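Local coordinates for putative alpha KG dependent 2,4-D dioxygenase (Burkholderia xenovorans, PDB 5J92) that probably acts as an iron(II)- and 2-oxoglutarate-dependent dioxygenase of the TauD/TfdA family, at the interface of chains A and B. Coordinates in Å, arbitrary orientation; residue numbers count along the deposited sequence, not the author numbering. Chains: chain A/B, Putative alpha KG dependent 2,4-D dioxygenase.

The interface of chains A and B. Residues chain A 116, 119-120, 272, 274-275; chain B 236, 239-240, 243.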
loop_
_atom_site.group_PDB
_atom_site.type_symbol
_atom_site.label_atom_id
_atom_site.label_comp_id
_atom_site.label_asym_id
_atom_site.label_seq_id
_atom_site.Cartn_x
_atom_site.Cartn_y
_atom_site.Cartn_z
ATOM N N LEU A 116 14.119 8.530 0.071
ATOM C CA LEU A 116 13.376 7.274 0.069
ATOM C C LEU A 116 12.142 7.330 0.967
ATOM O O LEU A 116 11.092 6.793 0.606
ATOM C CB LEU A 116 14.290 6.126 0.490
ATOM C CG LEU A 116 15.402 5.792 -0.503
ATOM C CD1 LEU A 116 16.265 4.644 -0.004
ATOM C CD2 LEU A 116 14.805 5.475 -1.875
ATOM N N ARG A 119 9.044 8.903 -0.522
ATOM C CA ARG A 119 8.274 8.151 -1.508
ATOM C C ARG A 119 7.083 7.433 -0.887
ATOM O O ARG A 119 6.275 6.851 -1.617
ATOM C CB ARG A 119 9.173 7.147 -2.236
ATOM C CG ARG A 119 10.253 7.804 -3.066
ATOM C CD ARG A 119 11.173 6.775 -3.691
ATOM N NE ARG A 119 12.140 7.420 -4.572
ATOM C CZ ARG A 119 13.031 6.771 -5.303
ATOM N NH1 ARG A 119 13.086 5.443 -5.264
ATOM N NH2 ARG A 119 13.869 7.452 -6.074
ATOM N N ARG A 120 6.969 7.473 0.437
ATOM C CA ARG A 120 5.829 6.931 1.158
ATOM C C ARG A 120 4.885 8.066 1.549
ATOM O O ARG A 120 5.331 9.157 1.928
ATOM C CB ARG A 120 6.312 6.153 2.394
ATOM C CG ARG A 120 7.070 4.857 2.016
ATOM C CD ARG A 120 8.220 4.515 2.946
ATOM N NE ARG A 120 8.856 3.238 2.596
ATOM C CZ ARG A 120 9.904 3.104 1.780
ATOM N NH1 ARG A 120 10.451 4.166 1.207
ATOM N NH2 ARG A 120 10.421 1.905 1.537
ATOM N N ARG A 272 3.444 12.567 -1.435
ATOM C CA ARG A 272 4.609 11.719 -1.616
ATOM C C ARG A 272 5.297 12.138 -2.898
ATOM O O ARG A 272 4.652 12.652 -3.813
ATOM C CB ARG A 272 4.236 10.230 -1.680
ATOM C CG ARG A 272 3.492 9.837 -2.963
ATOM C CD ARG A 272 3.156 8.342 -3.027
ATOM N NE ARG A 272 2.499 8.012 -4.298
ATOM C CZ ARG A 272 2.331 6.775 -4.759
ATOM N NH1 ARG A 272 2.765 5.756 -4.046
ATOM N NH2 ARG A 272 1.745 6.558 -5.942
ATOM N N ARG A 274 7.544 10.926 -6.271
ATOM C CA ARG A 274 7.668 9.795 -7.170
ATOM C C ARG A 274 9.075 9.733 -7.735
ATOM O O ARG A 274 9.684 10.780 -7.967
ATOM C CB ARG A 274 6.656 9.894 -8.325
ATOM C CG ARG A 274 5.186 9.935 -7.862
ATOM C CD ARG A 274 4.743 8.582 -7.303
ATOM N NE ARG A 274 4.815 7.559 -8.337
ATOM C CZ ARG A 274 5.253 6.324 -8.141
ATOM N NH1 ARG A 274 5.684 5.958 -6.942
ATOM N NH2 ARG A 274 5.292 5.464 -9.150
ATOM N N PRO A 275 9.624 8.542 -7.962
ATOM C CA PRO A 275 10.950 8.466 -8.584
ATOM C C PRO A 275 10.931 9.135 -9.953
ATOM O O PRO A 275 9.895 9.201 -10.617
ATOM C CB PRO A 275 11.208 6.959 -8.709
ATOM C CG PRO A 275 10.253 6.298 -7.751
ATOM C CD PRO A 275 9.039 7.207 -7.730
ATOM N N ASP B 236 12.409 -0.186 -0.837
ATOM C CA ASP B 236 11.726 0.742 -1.728
ATOM C C ASP B 236 11.349 0.084 -3.050
ATOM O O ASP B 236 10.286 0.380 -3.610
ATOM C CB ASP B 236 12.579 1.973 -1.981
ATOM C CG ASP B 236 11.791 3.063 -2.660
ATOM O OD1 ASP B 236 10.899 3.644 -1.999
ATOM O OD2 ASP B 236 12.051 3.319 -3.853
ATOM N N ARG B 239 8.311 -2.033 -2.413
ATOM C CA ARG B 239 7.164 -1.142 -2.267
ATOM C C ARG B 239 6.617 -0.719 -3.624
ATOM O O ARG B 239 5.402 -0.767 -3.862
ATOM C CB ARG B 239 7.564 0.096 -1.449
ATOM C CG ARG B 239 6.439 1.132 -1.334
ATOM C CD ARG B 239 6.951 2.555 -1.046
ATOM N NE ARG B 239 7.949 3.016 -2.013
ATOM C CZ ARG B 239 7.672 3.385 -3.260
ATOM N NH1 ARG B 239 6.414 3.340 -3.706
ATOM N NH2 ARG B 239 8.652 3.784 -4.066
ATOM N N GLU B 240 7.506 -0.284 -4.518
ATOM C CA GLU B 240 7.093 0.142 -5.850
ATOM C C GLU B 240 6.487 -1.015 -6.632
ATOM O O GLU B 240 5.419 -0.870 -7.237
ATOM C CB GLU B 240 8.296 0.738 -6.590
ATOM C CG GLU B 240 8.008 1.318 -7.976
ATOM C CD GLU B 240 7.316 2.678 -7.928
ATOM O OE1 GLU B 240 7.210 3.266 -6.825
ATOM O OE2 GLU B 240 6.869 3.154 -8.996
ATOM N N GLU B 243 2.962 -1.994 -5.167
ATOM C CA GLU B 243 1.946 -1.042 -5.588
ATOM C C GLU B 243 1.583 -1.264 -7.049
ATOM O O GLU B 243 0.400 -1.344 -7.403
ATOM C CB GLU B 243 2.426 0.396 -5.341
ATOM C CG GLU B 243 1.476 1.445 -5.906
ATOM C CD GLU B 243 1.900 2.887 -5.641
ATOM O OE1 GLU B 243 2.844 3.135 -4.857
ATOM O OE2 GLU B 243 1.278 3.794 -6.234
#
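Four arginines of chain A meet the acidic face of helix 231-245 of chain B in this charged patch of a two-fold symmetric interface, which may hold a homodimer together. A:Arg272 and B:Glu243, both extended, come tip to tip, with NH1 2.7 Å from OE1 and NH2 2.8 Å from OE2; the straight bonds use the syn lone pairs of the carboxylate. A:Arg274 grips B:Glu240 in the same end-on way, the two planes only 10° apart and NH2 2.8 Å from OE2, but gets there obliquely, its chain bent at chi2 and chi3 (-70° and -62°). B:Asp236, with CG anti to its backbone N, is met differently: A:Arg119 crosses it at about a right angle, and NH1 comes from above the carboxylate plane to 2.8 Å from OD2. A:Pro275 CG lies over the centre of one face of the A:Arg119 guanidinium and A:Leu116 CD2 toward the rim of the other, a sandwich that probably restricts its rotation.

Between the acids, and itself packed against chain A, B:Arg239 ties B:Asp236 and B:Glu240 together from their own helix and probably helps fix where the carboxylates point. Its NE and NH2 both bind B:Asp236 OD1, while NH1 and NH2 share the anti lone pair of B:Glu240 OE1, leaving the syn side to A:Arg274. B:Arg239 CD sits over the centre of the A:Arg120 guanidinium, 4.1 Å from CZ. A:Arg120 NH1 makes a weak bond to B:Asp236 OD1 and also donates a bent bond, 2.8 Å long, to the backbone O of A:Leu116, arriving from above the carbonyl plane.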